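Local coordinates for protein putative carbohydrate-active enzyme (Uncultured organism, PDB 5WH8) that is a cellulase-family (GH5) domain of a larger multi-modular enzyme and probably hydrolyses O-glycosidic bonds, as in cellulose, at residues T216-L219 against R220-Q224; M258-M261 against D262-I266. All blocks are in the same frame, centred on the assembly; numbering follows the deposited sequence. Where two conformers were deposited one is given.

How the contacts relate
Both contacts are local side-chain arrangements on neighbouring outer helices of the same eight-stranded barrel, with centres about 13 Å apart. Contact 1 opens helix 217-228 and contact 2 closes helix 251-263. Each pairs a surface-facing side with a buried one. Gln-217, Tyr-218 and Asp-221 lie on the outer side of contact 1, with Leu-219 and Ala-223 buried, while Met-258, Met-261 and Ile-266 of contact 2 pack inward. Chemistry follows position: 216-224 starts a helix and joins a probably part-time amide-carboxylate bond to a CH-pi contact, whereas 258-266 ends one with a guanidinium-indole stack and a C-terminal cap. They meet directly, Ala-223 CB lying 3.5 Å from Trp-260 CH2.

Contact 1. Residues T216-L219 against R220-Q224; sequences TQYL and RDKAQ. With EDO (1,2-ethanediol), chain N.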
loop_
_atom_site.group_PDB
_atom_site.type_symbol
_atom_site.label_atom_id
_atom_site.label_comp_id
_atom_site.label_asym_id
_atom_site.label_seq_id
_atom_site.Cartn_x
_atom_site.Cartn_y
_atom_site.Cartn_z
ATOM N N THR A 216 -10.904 16.306 4.058
ATOM C CA THR A 216 -12.336 16.117 3.910
ATOM C C THR A 216 -12.744 16.373 2.440
ATOM O O THR A 216 -12.092 15.864 1.532
ATOM C CB THR A 216 -13.098 16.992 4.932
ATOM O OG1 THR A 216 -14.507 16.819 4.770
ATOM C CG2 THR A 216 -12.731 18.440 4.805
ATOM N N GLN A 217 -13.812 17.141 2.219
ATOM C CA GLN A 217 -14.375 17.296 0.872
ATOM C C GLN A 217 -13.374 17.734 -0.187
ATOM O O GLN A 217 -13.389 17.216 -1.305
ATOM C CB GLN A 217 -15.519 18.310 0.866
ATOM C CG GLN A 217 -16.168 18.442 -0.536
ATOM C CD GLN A 217 -17.192 19.553 -0.616
ATOM O OE1 GLN A 217 -17.938 19.795 0.333
ATOM N NE2 GLN A 217 -17.214 20.261 -1.758
ATOM N N TYR A 218 -12.552 18.723 0.135
ATOM C CA TYR A 218 -11.593 19.270 -0.843
ATOM C C TYR A 218 -10.760 18.162 -1.492
ATOM O O TYR A 218 -10.552 18.144 -2.719
ATOM C CB TYR A 218 -10.662 20.299 -0.182
ATOM C CG TYR A 218 -9.567 20.951 -1.049
ATOM C CD1 TYR A 218 -9.711 21.145 -2.428
ATOM C CD2 TYR A 218 -8.382 21.391 -0.465
ATOM C CE1 TYR A 218 -8.699 21.769 -3.181
ATOM C CE2 TYR A 218 -7.378 21.995 -1.206
ATOM C CZ TYR A 218 -7.537 22.184 -2.556
ATOM O OH TYR A 218 -6.513 22.793 -3.258
ATOM N N LEU A 219 -10.270 17.226 -0.680
ATOM C CA LEU A 219 -9.462 16.148 -1.225
ATOM C C LEU A 219 -10.290 15.144 -2.030
ATOM O O LEU A 219 -9.809 14.636 -3.038
ATOM C CB LEU A 219 -8.685 15.433 -0.097
ATOM C CG LEU A 219 -7.619 14.440 -0.587
ATOM C CD1 LEU A 219 -6.615 15.068 -1.571
ATOM C CD2 LEU A 219 -6.900 13.841 0.641
ATOM N N ARG A 220 -11.518 14.845 -1.591
ATOM C CA ARG A 220 -12.417 13.997 -2.388
ATOM C C ARG A 220 -12.703 14.641 -3.745
ATOM O O ARG A 220 -12.753 13.956 -4.767
ATOM C CB ARG A 220 -13.730 13.708 -1.636
ATOM C CG ARG A 220 -13.533 12.737 -0.454
ATOM C CD ARG A 220 -14.831 12.291 0.182
ATOM N NE ARG A 220 -15.500 13.355 0.932
ATOM C CZ ARG A 220 -15.311 13.610 2.230
ATOM N NH1 ARG A 220 -14.427 12.911 2.943
ATOM N NH2 ARG A 220 -15.983 14.585 2.831
ATOM N N ASP A 221 -12.857 15.963 -3.766
ATOM C CA ASP A 221 -13.123 16.663 -5.029
ATOM C C ASP A 221 -11.905 16.590 -5.969
ATOM O O ASP A 221 -12.038 16.369 -7.175
ATOM C CB ASP A 221 -13.467 18.143 -4.796
ATOM C CG ASP A 221 -14.848 18.371 -4.204
ATOM O OD1 ASP A 221 -15.744 17.505 -4.305
ATOM O OD2 ASP A 221 -15.038 19.465 -3.619
ATOM N N LYS A 222 -10.704 16.798 -5.423
ATOM C CA LYS A 222 -9.467 16.614 -6.188
ATOM C C LYS A 222 -9.376 15.203 -6.774
ATOM O O LYS A 222 -9.024 15.007 -7.941
ATOM C CB LYS A 222 -8.236 16.877 -5.301
ATOM C CG LYS A 222 -7.988 18.367 -5.068
ATOM C CD LYS A 222 -7.127 18.677 -3.834
ATOM C CE LYS A 222 -5.692 18.118 -3.909
ATOM N NZ LYS A 222 -4.882 18.675 -5.026
ATOM N N ALA A 223 -9.707 14.212 -5.955
ATOM C CA ALA A 223 -9.674 12.832 -6.422
ATOM C C ALA A 223 -10.691 12.623 -7.538
ATOM O O ALA A 223 -10.415 11.913 -8.525
ATOM C CB ALA A 223 -9.929 11.864 -5.277
ATOM N N GLN A 224 -11.871 13.245 -7.410
ATOM C CA GLN A 224 -12.900 13.081 -8.446
ATOM C C GLN A 224 -12.454 13.689 -9.776
ATOM O O GLN A 224 -12.805 13.153 -10.842
ATOM C CB GLN A 224 -14.243 13.694 -8.016
ATOM C CG GLN A 224 -15.409 13.301 -8.924
ATOM C CD GLN A 224 -15.690 11.831 -8.834
ATOM O OE1 GLN A 224 -15.857 11.313 -7.729
ATOM N NE2 GLN A 224 -15.707 11.139 -9.975
HETATM C C1 EDO N . -8.285 19.190 2.427
HETATM O O1 EDO N . -9.371 18.235 2.388
HETATM C C2 EDO N . -6.959 18.662 1.882
HETATM O O2 EDO N . -6.747 19.020 0.511
#
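The amide N of Asp-221 donates to Gln-217 O at 2.8 Å, the shortest hydrogen bond in this first turn of helix 217-228, and the same two residues can pair again through their side chains. Gln-217 was modelled in two conformers; in the one described here NE2 reaches Asp-221 OD2 at 3.0 Å, so the side-chain bond is probably only part-time. The bond is nearly straight (166°): the carboxylate offers its syn lone pair, and OD2 lies almost in the plane of the amide, although amide and carboxylate are turned 75° apart. Gln-217 gets there with an extended chain.

One residue on, Lys-222 passes over a face of the Tyr-218 ring. Its CD stands 3.8 Å from the ring centroid, a CH-pi contact displaced toward the rim at CE1. The lysine then bends at chi3 and chi4, which carries CE past Leu-219 CD1 while NZ goes on to salt bridges with Asp-190 and Asp-192.

Arg-220 folds back toward the N-cap residue Thr-216, so that one face of its guanidinium lies over the peptide joining Thr-216 and Gln-217. Arg-220 NH2 makes just a weak bond to Thr-216 OG1; Glu-253 holds both side chains more firmly. At the helix start, Thr-216 N donates to O1 of an ethanediol at 3.0 Å.

Leu-219 and Ala-223 face inward onto Leu-208 of strand 204-211, while Arg-220 makes a cation-pi contact with Trp-257 and packs on Trp-260 of helix 251-263, so this turn packs between the barrel wall and the next helix of the beta-alpha-beta succession.

Contact 2. Residues M258-M261 against D262-I266; sequences MDWM and DARKI. With EDO (1,2-ethanediol), chain D; EDO (1,2-ethanediol), chain F.
With CG of Trp-260 trans to its amide nitrogen (chi1 179°) and Arg-264 running extended from CG to NE, the guanidinium comes back across the indole and lies flat on it, planes 12° apart. Trp-260 NE1 sits beneath the middle of the guanidinium, and Arg-264 CZ is 3.7 Å from the five-membered ring centroid, a cation-pi contact; CD meanwhile rests over the six-membered ring. Arg-264 NH1 also donates to Trp-260 O at 3.0 Å, so stack and bond together fix the group's rotation. Arg-264 NE donates across to Gln-224 OE1 of helix 217-228.

On another side of the helix the Asp-262 carboxylate takes two bonds from one ethanediol, O2 to OD1 and O1 to OD2, and a water links OD2 to Asp-259 OD1, bridging two carboxylates that probably repel each other.

The chain then leaves the helix at Lys-265, whose phi is positive. Lys-265 N donates to Asp-262 O at 3.2 Å. Ile-266 N turns back to Met-261 O at 3.0 Å, nearly straight at 175°, and Ile-266 CB settles 4.2 Å from Met-261 CB. This is a Schellman motif with its hydrophobic contact, ending a TIM-barrel helix just before strand 268-273.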
loop_
_atom_site.group_PDB
_atom_site.type_symbol
_atom_site.label_atom_id
_atom_site.label_comp_id
_atom_site.label_asym_id
_atom_site.label_seq_id
_atom_site.Cartn_x
_atom_site.Cartn_y
_atom_site.Cartn_z
ATOM N N MET A 258 -15.151 6.100 3.701
ATOM C CA MET A 258 -15.392 4.689 3.367
ATOM C C MET A 258 -16.538 4.534 2.389
ATOM O O MET A 258 -16.418 3.782 1.441
ATOM C CB MET A 258 -15.676 3.877 4.623
ATOM C CG MET A 258 -14.481 3.711 5.504
ATOM S SD MET A 258 -13.540 2.252 5.040
ATOM C CE MET A 258 -12.104 2.424 6.143
ATOM N N ASP A 259 -17.624 5.284 2.593
ATOM C CA ASP A 259 -18.762 5.221 1.671
ATOM C C ASP A 259 -18.337 5.689 0.290
ATOM O O ASP A 259 -18.734 5.109 -0.745
ATOM C CB ASP A 259 -19.925 6.079 2.171
ATOM C CG ASP A 259 -20.682 5.434 3.300
ATOM O OD1 ASP A 259 -20.631 4.195 3.432
ATOM O OD2 ASP A 259 -21.342 6.175 4.054
ATOM N N TRP A 260 -17.521 6.735 0.278
ATOM C CA TRP A 260 -17.046 7.345 -0.967
ATOM C C TRP A 260 -16.156 6.362 -1.735
ATOM O O TRP A 260 -16.304 6.188 -2.961
ATOM C CB TRP A 260 -16.302 8.666 -0.644
ATOM C CG TRP A 260 -15.715 9.404 -1.847
ATOM C CD1 TRP A 260 -16.326 10.368 -2.596
ATOM C CD2 TRP A 260 -14.401 9.248 -2.383
ATOM N NE1 TRP A 260 -15.463 10.820 -3.578
ATOM C CE2 TRP A 260 -14.273 10.148 -3.463
ATOM C CE3 TRP A 260 -13.307 8.442 -2.046
ATOM C CZ2 TRP A 260 -13.105 10.234 -4.236
ATOM C CZ3 TRP A 260 -12.157 8.520 -2.815
ATOM C CH2 TRP A 260 -12.060 9.425 -3.891
ATOM N N MET A 261 -15.242 5.697 -1.029
ATOM C CA MET A 261 -14.380 4.702 -1.672
ATOM C C MET A 261 -15.181 3.492 -2.160
ATOM O O MET A 261 -14.925 2.982 -3.244
ATOM C CB MET A 261 -13.277 4.219 -0.721
ATOM C CG MET A 261 -12.184 5.262 -0.431
ATOM S SD MET A 261 -10.786 4.616 0.533
ATOM C CE MET A 261 -11.496 4.434 2.173
ATOM N N ASP A 262 -16.116 3.018 -1.355
ATOM C CA ASP A 262 -16.927 1.871 -1.737
ATOM C C ASP A 262 -17.704 2.147 -3.027
ATOM O O ASP A 262 -17.808 1.265 -3.873
ATOM C CB ASP A 262 -17.912 1.491 -0.620
ATOM C CG ASP A 262 -17.229 0.904 0.607
ATOM O OD1 ASP A 262 -16.015 0.603 0.545
ATOM O OD2 ASP A 262 -17.925 0.728 1.639
ATOM N N ALA A 263 -18.240 3.365 -3.172
ATOM C CA ALA A 263 -19.044 3.696 -4.347
ATOM C C ALA A 263 -18.221 3.699 -5.611
ATOM O O ALA A 263 -18.757 3.481 -6.703
ATOM C CB ALA A 263 -19.716 5.041 -4.159
ATOM N N ARG A 264 -16.920 3.940 -5.457
ATOM C CA ARG A 264 -15.967 4.007 -6.558
ATOM C C ARG A 264 -15.079 2.751 -6.669
ATOM O O ARG A 264 -14.187 2.676 -7.522
ATOM C CB ARG A 264 -15.122 5.263 -6.383
ATOM C CG ARG A 264 -15.905 6.529 -6.666
ATOM C CD ARG A 264 -15.349 7.766 -6.003
ATOM N NE ARG A 264 -16.263 8.891 -6.218
ATOM C CZ ARG A 264 -17.409 9.075 -5.565
ATOM N NH1 ARG A 264 -17.798 8.238 -4.606
ATOM N NH2 ARG A 264 -18.178 10.121 -5.861
ATOM N N LYS A 265 -15.331 1.768 -5.805
ATOM C CA LYS A 265 -14.571 0.520 -5.790
ATOM C C LYS A 265 -13.056 0.749 -5.622
ATOM O O LYS A 265 -12.234 0.072 -6.245
ATOM C CB LYS A 265 -14.844 -0.261 -7.085
ATOM C CG LYS A 265 -14.729 -1.756 -6.982
ATOM C CD LYS A 265 -15.866 -2.360 -6.184
ATOM C CE LYS A 265 -15.953 -3.865 -6.418
ATOM N NZ LYS A 265 -16.890 -4.495 -5.465
ATOM N N ILE A 266 -12.701 1.707 -4.769
ATOM C CA ILE A 266 -11.307 2.091 -4.536
ATOM C C ILE A 266 -10.753 1.282 -3.352
ATOM O O ILE A 266 -11.347 1.269 -2.266
ATOM C CB ILE A 266 -11.189 3.609 -4.277
ATOM C CG1 ILE A 266 -11.482 4.365 -5.575
ATOM C CG2 ILE A 266 -9.806 4.010 -3.737
ATOM C CD1 ILE A 266 -11.618 5.858 -5.406
HETATM C C1 EDO D . -16.450 -1.703 4.021
HETATM O O1 EDO D . -17.414 -1.727 2.943
HETATM C C2 EDO D . -15.499 -0.526 3.827
HETATM O O2 EDO D . -14.851 -0.623 2.551
HETATM C C1 EDO F . -18.913 -7.614 -6.152
HETATM O O1 EDO F . -17.643 -7.032 -6.457
HETATM C C2 EDO F . -19.114 -7.617 -4.645
HETATM O O2 EDO F . -19.192 -6.265 -4.169
HETATM O O HOH W 1 -20.521 1.505 1.785
#